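Local atomic coordinates of putative acetyltransferase (Nocardia farcinica, PDB entry 3D9W), a protein that probably transfers acetyl groups to arylamines, as an arylamine N-acetyltransferase of an opportunistic pathogen. Residues A[21-27]-A[40-45]. Residues are numbered along the deposited sequence; the frame is centred on the assembly and turned at random.
Sequences YLARIGF and ELVYRH
Phe27 meets two side chains of helix 35-48, Leu41 and Glu40. Leu41 CD2 sits over one face of the ring, 3.8 Å from the centroid of Phe27 and 29° off the ring normal, which meets the criterion for a CH-pi contact. The Glu40 carboxylate approaches the same ring obliquely, with Glu40 OE2 3.4 Å from Phe27 CD1 and the ring and carboxylate planes turned only modestly against each other. Although Phe27 CB points away from the partner helix, CG anti to the backbone N (chi1 -169°) brings the ring back to it.

Ile25 packs crosswise on Arg44 CB: Ile25 CG1 comes within 3.6 Å of Arg44 CB, and the CA atoms of Ile25 and Arg44 are the nearest CA pair, 5.2 Å apart. Beyond CG the arginine chain bends and sends its guanidinium under the turn that follows helix 18-25. That turn is a Schellman motif, with Gly26 at positive phi as its C-prime residue and a 2.8 Å bond from Phe27 N to Leu22 O. Gly26 O lies over one face of the guanidinium, so its 3.1 Å approach to Arg44 NE has too poor an angle for a hydrogen bond. The N-H of NE instead points at Glu40 OE2 in a nearly straight salt bridge (172°), in the guanidinium plane, reaching the carboxylate from its anti side and somewhat out of its plane. Because OE2 also accepts from the backbone N of Ala28, Glu40 ties helix 35-48 to the chain just past the turn.

At the other end of the contact Tyr21 OH and His45 ND1 share a 2.6 Å hydrogen bond, each atom in the plane of the other's ring. Asn85 OD1 bonds His45 NE2, and Phe89 of the same helix 82-95 meets the imidazole with planes roughly perpendicular.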
loop_
_atom_site.group_PDB
_atom_site.type_symbol
_atom_site.label_atom_id
_atom_site.label_comp_id
_atom_site.label_asym_id
_atom_site.label_seq_id
_atom_site.Cartn_x
_atom_site.Cartn_y
_atom_site.Cartn_z
ATOM N N TYR A 21 12.080 1.708 -12.636
ATOM C CA TYR A 21 11.188 1.042 -11.699
ATOM C C TYR A 21 11.542 -0.422 -11.428
ATOM O O TYR A 21 11.780 -0.806 -10.280
ATOM C CB TYR A 21 9.739 1.126 -12.200
ATOM C CG TYR A 21 8.763 0.387 -11.328
ATOM C CD1 TYR A 21 8.393 0.885 -10.073
ATOM C CD2 TYR A 21 8.259 -0.851 -11.722
ATOM C CE1 TYR A 21 7.540 0.155 -9.227
ATOM C CE2 TYR A 21 7.411 -1.589 -10.883
ATOM C CZ TYR A 21 7.058 -1.082 -9.644
ATOM O OH TYR A 21 6.234 -1.826 -8.842
ATOM N N LEU A 22 11.557 -1.241 -12.474
ATOM C CA LEU A 22 11.863 -2.662 -12.316
ATOM C C LEU A 22 13.214 -2.882 -11.640
ATOM O O LEU A 22 13.398 -3.844 -10.877
ATOM C CB LEU A 22 11.826 -3.364 -13.678
ATOM C CG LEU A 22 10.453 -3.327 -14.347
ATOM C CD1 LEU A 22 10.511 -4.068 -15.671
ATOM C CD2 LEU A 22 9.415 -3.948 -13.427
ATOM N N ALA A 23 14.147 -1.975 -11.915
ATOM C CA ALA A 23 15.478 -2.046 -11.335
ATOM C C ALA A 23 15.391 -1.728 -9.855
ATOM O O ALA A 23 16.031 -2.363 -9.027
ATOM C CB ALA A 23 16.396 -1.055 -12.017
ATOM N N ARG A 24 14.574 -0.742 -9.530
ATOM C CA ARG A 24 14.415 -0.316 -8.155
ATOM C C ARG A 24 13.789 -1.363 -7.235
ATOM O O ARG A 24 14.158 -1.446 -6.068
ATOM C CB ARG A 24 13.599 0.979 -8.119
ATOM C CG ARG A 24 13.631 1.698 -6.793
ATOM C CD ARG A 24 12.523 1.226 -5.886
ATOM N NE ARG A 24 12.593 1.871 -4.580
ATOM C CZ ARG A 24 13.310 1.415 -3.562
ATOM N NH1 ARG A 24 14.025 0.305 -3.689
ATOM N NH2 ARG A 24 13.304 2.073 -2.414
ATOM N N ILE A 25 12.844 -2.154 -7.740
ATOM C CA ILE A 25 12.206 -3.171 -6.904
ATOM C C ILE A 25 12.917 -4.501 -7.016
ATOM O O ILE A 25 12.656 -5.423 -6.246
ATOM C CB ILE A 25 10.727 -3.374 -7.269
ATOM C CG1 ILE A 25 10.606 -4.052 -8.640
ATOM C CG2 ILE A 25 10.002 -2.028 -7.226
ATOM C CD1 ILE A 25 9.165 -4.354 -9.046
ATOM N N GLY A 26 13.814 -4.599 -7.988
ATOM C CA GLY A 26 14.574 -5.823 -8.166
ATOM C C GLY A 26 13.906 -6.893 -9.002
ATOM O O GLY A 26 14.080 -8.084 -8.755
ATOM N N PHE A 27 13.131 -6.485 -9.996
ATOM C CA PHE A 27 12.479 -7.469 -10.837
ATOM C C PHE A 27 13.555 -8.226 -11.616
ATOM O O PHE A 27 14.619 -7.683 -11.905
ATOM C CB PHE A 27 11.516 -6.789 -11.805
ATOM C CG PHE A 27 10.621 -7.752 -12.520
ATOM C CD1 PHE A 27 9.696 -8.514 -11.809
ATOM C CD2 PHE A 27 10.728 -7.934 -13.890
ATOM C CE1 PHE A 27 8.896 -9.445 -12.454
ATOM C CE2 PHE A 27 9.931 -8.865 -14.542
ATOM C CZ PHE A 27 9.013 -9.623 -13.823
ATOM N N GLU A 40 5.655 -11.913 -8.994
ATOM C CA GLU A 40 6.959 -11.364 -8.618
ATOM C C GLU A 40 6.907 -9.848 -8.498
ATOM O O GLU A 40 7.573 -9.262 -7.655
ATOM C CB GLU A 40 8.041 -11.735 -9.626
ATOM C CG GLU A 40 9.437 -11.600 -9.039
ATOM C CD GLU A 40 10.509 -11.537 -10.102
ATOM O OE1 GLU A 40 10.404 -12.308 -11.088
ATOM O OE2 GLU A 40 11.454 -10.726 -9.948
ATOM N N LEU A 41 6.116 -9.216 -9.353
ATOM C CA LEU A 41 5.980 -7.776 -9.311
ATOM C C LEU A 41 5.479 -7.385 -7.929
ATOM O O LEU A 41 6.056 -6.522 -7.270
ATOM C CB LEU A 41 4.998 -7.312 -10.384
ATOM C CG LEU A 41 5.450 -7.495 -11.839
ATOM C CD1 LEU A 41 4.374 -6.981 -12.803
ATOM C CD2 LEU A 41 6.745 -6.729 -12.060
ATOM N N VAL A 42 4.414 -8.044 -7.485
ATOM C CA VAL A 42 3.830 -7.768 -6.179
ATOM C C VAL A 42 4.807 -7.979 -5.028
ATOM O O VAL A 42 4.888 -7.173 -4.097
ATOM C CB VAL A 42 2.606 -8.649 -5.941
ATOM C CG1 VAL A 42 2.020 -8.369 -4.569
ATOM C CG2 VAL A 42 1.586 -8.386 -7.023
ATOM N N TYR A 43 5.548 -9.072 -5.096
ATOM C CA TYR A 43 6.514 -9.405 -4.069
ATOM C C TYR A 43 7.656 -8.383 -3.981
ATOM O O TYR A 43 7.958 -7.861 -2.904
ATOM C CB TYR A 43 7.054 -10.805 -4.355
ATOM C CG TYR A 43 8.061 -11.326 -3.363
ATOM C CD1 TYR A 43 9.377 -10.859 -3.366
ATOM C CD2 TYR A 43 7.714 -12.321 -2.453
ATOM C CE1 TYR A 43 10.330 -11.375 -2.491
ATOM C CE2 TYR A 43 8.653 -12.848 -1.573
ATOM C CZ TYR A 43 9.964 -12.372 -1.600
ATOM O OH TYR A 43 10.910 -12.911 -0.759
ATOM N N ARG A 44 8.280 -8.092 -5.117
ATOM C CA ARG A 44 9.391 -7.146 -5.163
ATOM C C ARG A 44 9.006 -5.776 -4.624
ATOM O O ARG A 44 9.718 -5.203 -3.803
ATOM C CB ARG A 44 9.892 -6.988 -6.602
ATOM C CG ARG A 44 10.405 -8.254 -7.250
ATOM C CD ARG A 44 11.528 -8.857 -6.447
ATOM N NE ARG A 44 12.177 -9.953 -7.161
ATOM C CZ ARG A 44 13.129 -10.718 -6.639
ATOM N NH1 ARG A 44 13.541 -10.503 -5.397
ATOM N NH2 ARG A 44 13.661 -11.699 -7.358
ATOM N N HIS A 45 7.876 -5.261 -5.109
ATOM C CA HIS A 45 7.364 -3.949 -4.715
ATOM C C HIS A 45 7.012 -3.881 -3.238
ATOM O O HIS A 45 7.496 -3.012 -2.520
ATOM C CB HIS A 45 6.127 -3.595 -5.556
ATOM C CG HIS A 45 5.647 -2.181 -5.387
ATOM N ND1 HIS A 45 5.494 -1.318 -6.450
ATOM C CD2 HIS A 45 5.259 -1.493 -4.289
ATOM C CE1 HIS A 45 5.032 -0.159 -6.014
ATOM N NE2 HIS A 45 4.880 -0.240 -4.706
#